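UPF0098 protein CT_736 (Chlamydia trachomatis, PDB 3N08) is of unknown function but, as a bacterial homologue of phosphatidylethanolamine-binding proteins and Raf kinase inhibitor protein, may bind anionic ligands such as phospholipid head groups. Local coordinates at residues Y13-Q24 with E145-D153; L62-N70 with L121-L132. One frame throughout, in Å; residues are numbered along the deposited sequence. Where two conformers were deposited one is given.

Interaction 1. Residues Y13-Q24 with E145-D153; sequences YGRPIPKKYSCQ and ELMGTYEKD
The ring of Tyr150 lies in the bend of residues 17-24, where Ser22 CB rests over one face at 3.6 Å from the ring centroid, a CH-pi contact. The edge meets Ile17 O beside CD1 and, at the far end, the amide of Gln24, which stands nearly upright to the ring (86° between planes). Tyr150 OH donates to an in-plane lone pair of Gln24 OE1 at 2.7 Å, while Asp153 N reaches the same oxygen by a longer bond. Gln24 NE2 returns a bond of 3.0 Å to Asp153 O. Three bonds thus fix the rotation of this amide, a task for which glutamine, both donor and acceptor, is well made. Lys19 passes the phenol oxygen with its methylenes, and a bend at chi3 (-78°) turns NZ to the syn lone pair of Asp153 OD1, 2.9 Å away, in a salt bridge. Ser22 OG accepts from Gln24 N, an ST turn, and donates to Lys19 O; next to it, Cys23 is tied to Cys102 by a disulfide.

In the fold, 15-16 is a very short, weakly bonded strand at the outer edge of the mixed sheet, parallel to strand 140-150; Gly14 N donates to Met147 O just before it, and Thr149 N donates to Arg15 O while Thr149 O accepts from Ile17 N at 2.8 Å. Gly148, without a side chain, lets Ile17 CG1 settle 3.8 Å from its CA. A water joins Gly14 O to Thr149 OG1.

At the other end Met147 CB covers one face of Tyr13, whose OH donates to Glu145 OE2 at 2.6 Å, nearly along the C-O axis and in the ring plane; ring and carboxylate are 28° apart. Glu40 of the second subunit packs on both Tyr13 and Met147.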
loop_
_atom_site.group_PDB
_atom_site.type_symbol
_atom_site.label_atom_id
_atom_site.label_comp_id
_atom_site.label_asym_id
_atom_site.label_seq_id
_atom_site.Cartn_x
_atom_site.Cartn_y
_atom_site.Cartn_z
ATOM N N TYR B 13 9.227 -1.332 -3.956
ATOM C CA TYR B 13 9.210 0.114 -4.120
ATOM C C TYR B 13 10.628 0.706 -4.154
ATOM O O TYR B 13 11.417 0.520 -3.240
ATOM C CB TYR B 13 8.375 0.782 -3.016
ATOM C CG TYR B 13 8.059 2.215 -3.334
ATOM C CD1 TYR B 13 9.018 3.188 -3.172
ATOM C CD2 TYR B 13 6.812 2.595 -3.833
ATOM C CE1 TYR B 13 8.755 4.495 -3.485
ATOM C CE2 TYR B 13 6.537 3.887 -4.138
ATOM C CZ TYR B 13 7.514 4.829 -3.987
ATOM O OH TYR B 13 7.233 6.143 -4.300
ATOM N N GLY B 14 10.904 1.436 -5.224
ATOM C CA GLY B 14 12.161 2.147 -5.369
ATOM C C GLY B 14 13.302 1.270 -5.846
ATOM O O GLY B 14 14.432 1.760 -5.903
ATOM N N ARG B 15 13.042 0.012 -6.168
ATOM C CA ARG B 15 14.098 -0.903 -6.619
ATOM C C ARG B 15 14.077 -1.026 -8.140
ATOM O O ARG B 15 13.137 -0.592 -8.776
ATOM C CB ARG B 15 13.951 -2.284 -5.971
ATOM C CG ARG B 15 13.965 -2.238 -4.428
ATOM C CD ARG B 15 15.125 -1.412 -3.881
ATOM N NE ARG B 15 16.411 -1.973 -4.312
ATOM C CZ ARG B 15 17.563 -1.307 -4.379
ATOM N NH1 ARG B 15 17.627 -0.030 -4.052
ATOM N NH2 ARG B 15 18.663 -1.930 -4.787
ATOM N N PRO B 16 15.128 -1.599 -8.710
ATOM C CA PRO B 16 15.202 -1.699 -10.171
ATOM C C PRO B 16 14.156 -2.632 -10.761
ATOM O O PRO B 16 13.950 -3.762 -10.272
ATOM C CB PRO B 16 16.612 -2.261 -10.411
ATOM C CG PRO B 16 17.413 -1.812 -9.227
ATOM C CD PRO B 16 16.416 -1.920 -8.080
ATOM N N ILE B 17 13.497 -2.168 -11.820
ATOM C CA ILE B 17 12.625 -2.996 -12.641
ATOM C C ILE B 17 13.506 -3.928 -13.468
ATOM O O ILE B 17 14.465 -3.465 -14.096
ATOM C CB ILE B 17 11.811 -2.104 -13.589
ATOM C CG1 ILE B 17 10.938 -1.149 -12.765
ATOM C CG2 ILE B 17 10.987 -2.940 -14.542
ATOM C CD1 ILE B 17 10.291 -0.012 -13.594
ATOM N N PRO B 18 13.219 -5.248 -13.474
ATOM C CA PRO B 18 14.050 -6.155 -14.279
ATOM C C PRO B 18 14.122 -5.794 -15.750
ATOM O O PRO B 18 13.197 -5.248 -16.357
ATOM C CB PRO B 18 13.386 -7.514 -14.076
ATOM C CG PRO B 18 12.717 -7.375 -12.715
ATOM C CD PRO B 18 12.237 -5.973 -12.655
ATOM N N LYS B 19 15.266 -6.140 -16.329
ATOM C CA LYS B 19 15.590 -5.825 -17.707
ATOM C C LYS B 19 14.514 -6.281 -18.697
ATOM O O LYS B 19 14.264 -5.623 -19.703
ATOM C CB LYS B 19 16.930 -6.466 -18.030
ATOM C CG LYS B 19 17.376 -6.253 -19.463
ATOM C CD LYS B 19 18.805 -6.733 -19.672
ATOM C CE LYS B 19 19.794 -5.712 -19.131
ATOM N NZ LYS B 19 21.191 -6.174 -19.394
ATOM N N LYS B 20 13.894 -7.422 -18.407
ATOM C CA LYS B 20 12.878 -8.020 -19.265
ATOM C C LYS B 20 11.747 -7.028 -19.635
ATOM O O LYS B 20 11.128 -7.135 -20.692
ATOM C CB LYS B 20 12.291 -9.205 -18.481
ATOM C CG LYS B 20 11.216 -10.023 -19.146
ATOM C CD LYS B 20 10.716 -11.062 -18.138
ATOM C CE LYS B 20 9.837 -12.130 -18.764
ATOM N NZ LYS B 20 10.631 -13.175 -19.454
ATOM N N TYR B 21 11.452 -6.088 -18.745
ATOM C CA TYR B 21 10.316 -5.170 -18.936
ATOM C C TYR B 21 10.754 -3.850 -19.564
ATOM O O TYR B 21 9.920 -2.965 -19.796
ATOM C CB TYR B 21 9.611 -4.926 -17.597
ATOM C CG TYR B 21 9.316 -6.235 -16.912
ATOM C CD1 TYR B 21 8.485 -7.184 -17.488
ATOM C CD2 TYR B 21 9.928 -6.553 -15.711
ATOM C CE1 TYR B 21 8.258 -8.416 -16.868
ATOM C CE2 TYR B 21 9.725 -7.762 -15.099
ATOM C CZ TYR B 21 8.871 -8.688 -15.669
ATOM O OH TYR B 21 8.641 -9.900 -15.045
ATOM N N SER B 22 12.047 -3.736 -19.886
ATOM C CA SER B 22 12.604 -2.553 -20.503
ATOM C C SER B 22 12.877 -2.779 -21.992
ATOM O O SER B 22 12.758 -3.882 -22.485
ATOM C CB SER B 22 13.932 -2.178 -19.822
ATOM O OG SER B 22 14.995 -3.012 -20.269
ATOM N N CYS B 23 13.329 -1.740 -22.676
ATOM C CA CYS B 23 13.706 -1.875 -24.057
ATOM C C CYS B 23 14.936 -2.751 -24.222
ATOM O O CYS B 23 15.208 -3.162 -25.343
ATOM C CB CYS B 23 13.998 -0.499 -24.633
ATOM S SG CYS B 23 15.493 0.245 -23.964
ATOM N N GLN B 24 15.698 -3.002 -23.160
ATOM C CA GLN B 24 16.871 -3.885 -23.246
ATOM C C GLN B 24 16.531 -5.364 -23.185
ATOM O O GLN B 24 17.403 -6.203 -23.435
ATOM C CB GLN B 24 17.875 -3.582 -22.149
ATOM C CG GLN B 24 18.465 -2.213 -22.240
ATOM C CD GLN B 24 19.646 -2.016 -21.293
ATOM O OE1 GLN B 24 19.495 -2.055 -20.066
ATOM N NE2 GLN B 24 20.826 -1.803 -21.856
ATOM N N GLU B 145 0.198 3.506 -4.991
ATOM C CA GLU B 145 1.363 3.902 -5.777
ATOM C C GLU B 145 2.462 2.866 -5.630
ATOM O O GLU B 145 2.710 2.378 -4.529
ATOM C CB GLU B 145 1.888 5.250 -5.284
ATOM C CG GLU B 145 3.219 5.721 -5.888
ATOM C CD GLU B 145 3.727 7.036 -5.256
ATOM O OE1 GLU B 145 2.952 8.015 -5.168
ATOM O OE2 GLU B 145 4.894 7.077 -4.850
ATOM N N LEU B 146 3.118 2.565 -6.742
ATOM C CA LEU B 146 4.324 1.756 -6.783
ATOM C C LEU B 146 5.335 2.519 -7.629
ATOM O O LEU B 146 4.958 3.240 -8.524
ATOM C CB LEU B 146 3.997 0.388 -7.395
ATOM C CG LEU B 146 5.187 -0.531 -7.650
ATOM C CD1 LEU B 146 5.862 -1.004 -6.345
ATOM C CD2 LEU B 146 4.695 -1.747 -8.438
ATOM N N MET B 147 6.609 2.375 -7.328
ATOM C CA MET B 147 7.650 2.987 -8.148
ATOM C C MET B 147 8.768 1.988 -8.306
ATOM O O MET B 147 9.094 1.270 -7.384
ATOM C CB MET B 147 8.163 4.283 -7.494
ATOM C CG MET B 147 9.188 5.047 -8.371
ATOM S SD MET B 147 10.951 4.588 -8.083
ATOM C CE MET B 147 11.247 5.593 -6.587
ATOM N N GLY B 148 9.339 1.919 -9.506
ATOM C CA GLY B 148 10.582 1.189 -9.733
ATOM C C GLY B 148 11.498 2.006 -10.610
ATOM O O GLY B 148 11.027 2.901 -11.312
ATOM N N THR B 149 12.785 1.682 -10.612
ATOM C CA THR B 149 13.737 2.452 -11.395
ATOM C C THR B 149 14.239 1.650 -12.604
ATOM O O THR B 149 14.156 0.422 -12.643
ATOM C CB THR B 149 14.940 2.880 -10.541
ATOM O OG1 THR B 149 15.622 1.715 -10.060
ATOM C CG2 THR B 149 14.491 3.726 -9.365
ATOM N N TYR B 150 14.765 2.344 -13.598
ATOM C CA TYR B 150 15.517 1.647 -14.643
ATOM C C TYR B 150 16.667 2.491 -15.092
ATOM O O TYR B 150 16.553 3.723 -15.195
ATOM C CB TYR B 150 14.641 1.217 -15.843
ATOM C CG TYR B 150 15.371 0.127 -16.600
ATOM C CD1 TYR B 150 15.353 -1.189 -16.143
ATOM C CD2 TYR B 150 16.158 0.425 -17.711
ATOM C CE1 TYR B 150 16.080 -2.171 -16.759
ATOM C CE2 TYR B 150 16.909 -0.573 -18.333
ATOM C CZ TYR B 150 16.861 -1.873 -17.834
ATOM O OH TYR B 150 17.588 -2.898 -18.419
ATOM N N GLU B 151 17.798 1.825 -15.307
ATOM C CA GLU B 151 19.001 2.455 -15.838
ATOM C C GLU B 151 19.615 1.472 -16.816
ATOM O O GLU B 151 19.804 0.290 -16.512
ATOM C CB GLU B 151 19.973 2.782 -14.712
ATOM C CG GLU B 151 21.222 3.526 -15.186
ATOM C CD GLU B 151 22.130 3.921 -14.022
ATOM O OE1 GLU B 151 22.007 3.331 -12.928
ATOM O OE2 GLU B 151 22.969 4.826 -14.204
ATOM N N LYS B 152 19.902 1.931 -18.016
ATOM C CA LYS B 152 20.470 1.014 -18.981
ATOM C C LYS B 152 21.844 0.571 -18.525
ATOM O O LYS B 152 22.641 1.366 -18.018
ATOM C CB LYS B 152 20.568 1.653 -20.373
ATOM C CG LYS B 152 19.189 1.799 -20.999
ATOM C CD LYS B 152 19.207 1.840 -22.515
ATOM C CE LYS B 152 19.891 3.076 -22.975
ATOM N NZ LYS B 152 19.648 3.361 -24.449
ATOM N N ASP B 153 22.117 -0.714 -18.683
ATOM C CA ASP B 153 23.457 -1.201 -18.363
ATOM C C ASP B 153 24.108 -1.818 -19.587
ATOM O O ASP B 153 23.609 -1.645 -20.702
ATOM C CB ASP B 153 23.434 -2.189 -17.194
ATOM C CG ASP B 153 22.632 -3.430 -17.494
ATOM O OD1 ASP B 153 22.251 -3.621 -18.665
ATOM O OD2 ASP B 153 22.392 -4.218 -16.554
ATOM O OXT ASP B 153 25.144 -2.475 -19.478
HETATM O O HOH W 1 16.692 1.612 -7.580
#

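Interaction 2. Residues L62-N70 with L121-L132; sequences LWIHWIVYN and LSDEEGVTKEQL
Asn70 uses its side-chain amide as a strand would use its backbone, pairing with both polar backbone atoms of Leu121. Leu121 N donates to an in-plane lone pair of Asn70 OD1 at 2.9 Å, and Asn70 ND2 donates to Leu121 O, also at 2.9 Å, with the acceptor in the plane of the asparagine amide but the donor raised above the carbonyl plane. The two bonds fix the rotation of the amide. Asparagine suits the place twice over, since it also tolerates the positive phi (61°) with which the strand turns its corner.

Beside it, Tyr69 has its CG between the backbone N and carbonyl carbon (chi1 75°), which sends the ring into the loop 121-127. Its OH donates to a lone pair of Glu124 O at 2.7 Å. Leu121 CD1, Val127 CG2 and Leu132 CD1 crowd obliquely around the ring, Val127 CG2 lying 3.7 Å from CE1. Tyrosine suits the place: its ring packs among apolar side chains of loop and helix while its hydroxyl bonds to the loop backbone.

Ile67 packs against the first turn of the helix: its CG2 slides past Leu132 CD2 at 3.5 Å, while CD1 reaches Lys129 N at 3.3 Å. Lys129 runs out fully extended, laying CD across Ile64 CD1 at 3.6 Å before NZ passes Leu62 CD2 and forms a salt bridge with Glu49. Thr128 and Gln131 close the helix start as a capping box, each side chain accepting from the other's backbone N.

Ile64, Ile67 and Tyr69 all point toward the helix and the loop before it; the classic beta bulge at His65 and Trp66, opposite Val48, accounts for the odd spacing of Ile64 and Ile67. The helix start, packed on one face of an inner strand, is consistent with the phosphatidylethanolamine-binding protein fold.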
loop_
_atom_site.group_PDB
_atom_site.type_symbol
_atom_site.label_atom_id
_atom_site.label_comp_id
_atom_site.label_asym_id
_atom_site.label_seq_id
_atom_site.Cartn_x
_atom_site.Cartn_y
_atom_site.Cartn_z
ATOM N N LEU B 62 7.235 14.999 -18.165
ATOM C CA LEU B 62 6.466 13.815 -17.784
ATOM C C LEU B 62 6.065 13.008 -18.996
ATOM O O LEU B 62 5.332 13.486 -19.843
ATOM C CB LEU B 62 5.221 14.231 -16.999
ATOM C CG LEU B 62 4.471 13.122 -16.240
ATOM C CD1 LEU B 62 5.377 12.454 -15.198
ATOM C CD2 LEU B 62 3.232 13.682 -15.539
ATOM N N TRP B 63 6.548 11.774 -19.057
ATOM C CA TRP B 63 6.210 10.864 -20.150
ATOM C C TRP B 63 5.317 9.719 -19.655
ATOM O O TRP B 63 5.696 8.998 -18.716
ATOM C CB TRP B 63 7.488 10.300 -20.758
ATOM C CG TRP B 63 7.291 9.735 -22.129
ATOM C CD1 TRP B 63 6.857 8.490 -22.463
ATOM C CD2 TRP B 63 7.554 10.420 -23.348
ATOM N NE1 TRP B 63 6.799 8.367 -23.843
ATOM C CE2 TRP B 63 7.247 9.539 -24.400
ATOM C CE3 TRP B 63 8.030 11.700 -23.650
ATOM C CZ2 TRP B 63 7.383 9.902 -25.737
ATOM C CZ3 TRP B 63 8.161 12.059 -24.970
ATOM C CH2 TRP B 63 7.845 11.159 -26.001
ATOM N N ILE B 64 4.147 9.581 -20.257
ATOM C CA ILE B 64 3.202 8.529 -19.876
ATOM C C ILE B 64 3.538 7.264 -20.643
ATOM O O ILE B 64 3.592 7.263 -21.891
ATOM C CB ILE B 64 1.751 8.954 -20.194
ATOM C CG1 ILE B 64 1.365 10.250 -19.485
ATOM C CG2 ILE B 64 0.804 7.816 -19.849
ATOM C CD1 ILE B 64 1.769 10.367 -18.058
ATOM N N HIS B 65 3.816 6.213 -19.894
ATOM C CA HIS B 65 4.182 4.930 -20.456
ATOM C C HIS B 65 3.019 3.948 -20.622
ATOM O O HIS B 65 3.125 3.036 -21.410
ATOM C CB HIS B 65 5.318 4.289 -19.628
ATOM C CG HIS B 65 6.652 4.898 -19.903
ATOM N ND1 HIS B 65 7.594 4.288 -20.701
ATOM C CD2 HIS B 65 7.152 6.120 -19.611
ATOM C CE1 HIS B 65 8.645 5.077 -20.837
ATOM N NE2 HIS B 65 8.400 6.196 -20.185
ATOM N N TRP B 66 1.945 4.116 -19.862
ATOM C CA TRP B 66 0.825 3.182 -19.935
ATOM C C TRP B 66 -0.395 3.806 -19.290
ATOM O O TRP B 66 -0.302 4.348 -18.188
ATOM C CB TRP B 66 1.174 1.878 -19.205
ATOM C CG TRP B 66 0.423 0.644 -19.643
ATOM C CD1 TRP B 66 -0.373 0.499 -20.733
ATOM C CD2 TRP B 66 0.463 -0.632 -18.991
ATOM N NE1 TRP B 66 -0.851 -0.808 -20.792
ATOM C CE2 TRP B 66 -0.346 -1.513 -19.737
ATOM C CE3 TRP B 66 1.101 -1.107 -17.844
ATOM C CZ2 TRP B 66 -0.543 -2.859 -19.363
ATOM C CZ3 TRP B 66 0.918 -2.444 -17.482
ATOM C CH2 TRP B 66 0.103 -3.298 -18.239
ATOM N N ILE B 67 -1.542 3.652 -19.947
ATOM C CA ILE B 67 -2.832 3.964 -19.384
ATOM C C ILE B 67 -3.752 2.766 -19.577
ATOM O O ILE B 67 -3.928 2.274 -20.708
ATOM C CB ILE B 67 -3.445 5.179 -20.099
ATOM C CG1 ILE B 67 -2.632 6.440 -19.781
ATOM C CG2 ILE B 67 -4.919 5.355 -19.712
ATOM C CD1 ILE B 67 -3.175 7.706 -20.429
ATOM N N VAL B 68 -4.396 2.382 -18.484
ATOM C CA VAL B 68 -5.429 1.349 -18.526
ATOM C C VAL B 68 -6.588 1.823 -17.662
ATOM O O VAL B 68 -6.385 2.269 -16.550
ATOM C CB VAL B 68 -4.938 -0.000 -17.974
ATOM C CG1 VAL B 68 -6.021 -1.059 -18.100
ATOM C CG2 VAL B 68 -3.685 -0.454 -18.702
ATOM N N TYR B 69 -7.817 1.721 -18.158
ATOM C CA TYR B 69 -8.944 2.062 -17.324
ATOM C C TYR B 69 -10.085 1.077 -17.542
ATOM O O TYR B 69 -10.070 0.280 -18.479
ATOM C CB TYR B 69 -9.386 3.526 -17.530
ATOM C CG TYR B 69 -10.128 3.814 -18.813
ATOM C CD1 TYR B 69 -9.449 4.146 -19.977
ATOM C CD2 TYR B 69 -11.516 3.790 -18.836
ATOM C CE1 TYR B 69 -10.143 4.428 -21.146
ATOM C CE2 TYR B 69 -12.203 4.065 -19.985
ATOM C CZ TYR B 69 -11.518 4.390 -21.124
ATOM O OH TYR B 69 -12.245 4.664 -22.256
ATOM N N ASN B 70 -11.079 1.145 -16.657
ATOM C CA ASN B 70 -12.180 0.202 -16.648
ATOM C C ASN B 70 -11.727 -1.230 -16.414
ATOM O O ASN B 70 -12.368 -2.168 -16.869
ATOM C CB ASN B 70 -13.061 0.348 -17.890
ATOM C CG ASN B 70 -14.075 1.470 -17.755
ATOM O OD1 ASN B 70 -14.191 2.127 -16.706
ATOM N ND2 ASN B 70 -14.823 1.695 -18.820
ATOM N N LEU B 121 -16.330 4.065 -16.282
ATOM C CA LEU B 121 -16.244 5.205 -17.192
ATOM C C LEU B 121 -16.789 4.843 -18.562
ATOM O O LEU B 121 -16.914 3.670 -18.911
ATOM C CB LEU B 121 -14.805 5.694 -17.314
ATOM C CG LEU B 121 -14.139 6.160 -16.025
ATOM C CD1 LEU B 121 -12.671 6.459 -16.279
ATOM C CD2 LEU B 121 -14.853 7.372 -15.434
ATOM N N SER B 122 -17.153 5.850 -19.345
ATOM C CA SER B 122 -17.578 5.613 -20.710
ATOM C C SER B 122 -16.492 4.868 -21.485
ATOM O O SER B 122 -15.310 5.073 -21.279
ATOM C CB SER B 122 -17.919 6.947 -21.387
ATOM O OG SER B 122 -18.414 6.730 -22.688
ATOM N N ASP B 123 -16.931 3.995 -22.381
ATOM C CA ASP B 123 -16.061 3.113 -23.128
ATOM C C ASP B 123 -15.565 3.849 -24.367
ATOM O O ASP B 123 -16.270 3.937 -25.375
ATOM C CB ASP B 123 -16.871 1.870 -23.520
ATOM C CG ASP B 123 -16.014 0.723 -23.983
ATOM O OD1 ASP B 123 -14.772 0.811 -23.858
ATOM O OD2 ASP B 123 -16.615 -0.277 -24.461
ATOM N N GLU B 124 -14.356 4.393 -24.286
ATOM C CA GLU B 124 -13.801 5.230 -25.351
ATOM C C GLU B 124 -12.380 4.827 -25.701
ATOM O O GLU B 124 -11.544 4.557 -24.835
ATOM C CB GLU B 124 -13.770 6.704 -24.930
ATOM C CG GLU B 124 -15.038 7.213 -24.288
ATOM C CD GLU B 124 -16.146 7.433 -25.285
ATOM O OE1 GLU B 124 -15.845 7.626 -26.481
ATOM O OE2 GLU B 124 -17.321 7.407 -24.872
ATOM N N GLU B 125 -12.112 4.826 -26.994
ATOM C CA GLU B 125 -10.779 4.595 -27.511
ATOM C C GLU B 125 -10.016 5.921 -27.519
ATOM O O GLU B 125 -10.622 7.002 -27.434
ATOM C CB GLU B 125 -10.874 4.022 -28.928
ATOM C CG GLU B 125 -11.743 2.755 -29.022
ATOM C CD GLU B 125 -12.153 2.410 -30.450
ATOM O OE1 GLU B 125 -11.338 1.792 -31.162
ATOM O OE2 GLU B 125 -13.289 2.759 -30.861
ATOM N N GLY B 126 -8.692 5.834 -27.580
ATOM C CA GLY B 126 -7.856 7.013 -27.771
ATOM C C GLY B 126 -7.770 7.946 -26.576
ATOM O O GLY B 126 -7.500 9.132 -26.748
ATOM N N VAL B 127 -7.998 7.444 -25.370
ATOM C CA VAL B 127 -8.035 8.295 -24.184
ATOM C C VAL B 127 -6.637 8.723 -23.722
ATOM O O VAL B 127 -5.759 7.890 -23.520
ATOM C CB VAL B 127 -8.777 7.575 -23.020
ATOM C CG1 VAL B 127 -8.621 8.342 -21.704
ATOM C CG2 VAL B 127 -10.247 7.406 -23.393
ATOM N N THR B 128 -6.441 10.022 -23.571
ATOM C CA THR B 128 -5.193 10.554 -23.037
ATOM C C THR B 128 -5.274 10.698 -21.512
ATOM O O THR B 128 -6.355 10.682 -20.928
ATOM C CB THR B 128 -4.906 11.954 -23.593
ATOM O OG1 THR B 128 -5.933 12.851 -23.151
ATOM C CG2 THR B 128 -4.842 11.950 -25.124
ATOM N N LYS B 129 -4.128 10.868 -20.864
ATOM C CA LYS B 129 -4.125 11.096 -19.432
ATOM C C LYS B 129 -5.020 12.273 -19.026
ATOM O O LYS B 129 -5.787 12.164 -18.076
ATOM C CB LYS B 129 -2.700 11.334 -18.932
ATOM C CG LYS B 129 -2.666 11.632 -17.430
ATOM C CD LYS B 129 -1.271 11.805 -16.877
ATOM C CE LYS B 129 -1.299 12.277 -15.431
ATOM N NZ LYS B 129 0.045 12.745 -15.013
ATOM N N GLU B 130 -4.907 13.397 -19.728
ATOM C CA GLU B 130 -5.716 14.558 -19.395
ATOM C C GLU B 130 -7.210 14.229 -19.433
ATOM O O GLU B 130 -7.951 14.588 -18.523
ATOM C CB GLU B 130 -5.399 15.728 -20.327
ATOM C CG GLU B 130 -6.203 16.982 -20.030
ATOM C CD GLU B 130 -5.814 18.162 -20.912
ATOM O OE1 GLU B 130 -5.324 17.937 -22.041
ATOM O OE2 GLU B 130 -5.997 19.318 -20.475
ATOM N N GLN B 131 -7.648 13.541 -20.483
ATOM C CA GLN B 131 -9.064 13.167 -20.620
ATOM C C GLN B 131 -9.517 12.192 -19.523
ATOM O O GLN B 131 -10.623 12.289 -18.977
ATOM C CB GLN B 131 -9.295 12.525 -21.983
ATOM C CG GLN B 131 -9.177 13.496 -23.143
ATOM C CD GLN B 131 -9.191 12.789 -24.484
ATOM O OE1 GLN B 131 -8.855 11.621 -24.589
ATOM N NE2 GLN B 131 -9.599 13.511 -25.518
ATOM N N LEU B 132 -8.641 11.249 -19.205
ATOM C CA LEU B 132 -8.903 10.258 -18.174
ATOM C C LEU B 132 -9.065 10.908 -16.804
ATOM O O LEU B 132 -9.992 10.595 -16.056
ATOM C CB LEU B 132 -7.770 9.229 -18.163
ATOM C CG LEU B 132 -7.907 8.143 -17.114
ATOM C CD1 LEU B 132 -9.268 7.450 -17.194
ATOM C CD2 LEU B 132 -6.796 7.134 -17.311
#

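In the fold
Both interactions involve the same mixed sheet but lie on opposite sides of the chain's centre, about 22 Å apart between centres. Interaction 1 adds an outermost strand and draws in the C-terminal tail; a few backbone bonds join the strands, side-chain bonds hold the two ends, with a salt bridge toward the surface, and the second subunit lies near one end. Interaction 2 covers the face of inner strand 63-71 with helix 129-136 and the loop before it; apolar packing dominates there, and polar bonds gather at the strand's end. Both are partly buried. Along the chain interaction 2 is nested within interaction 1, whose strand 140-150 directly follows the helix of interaction 2.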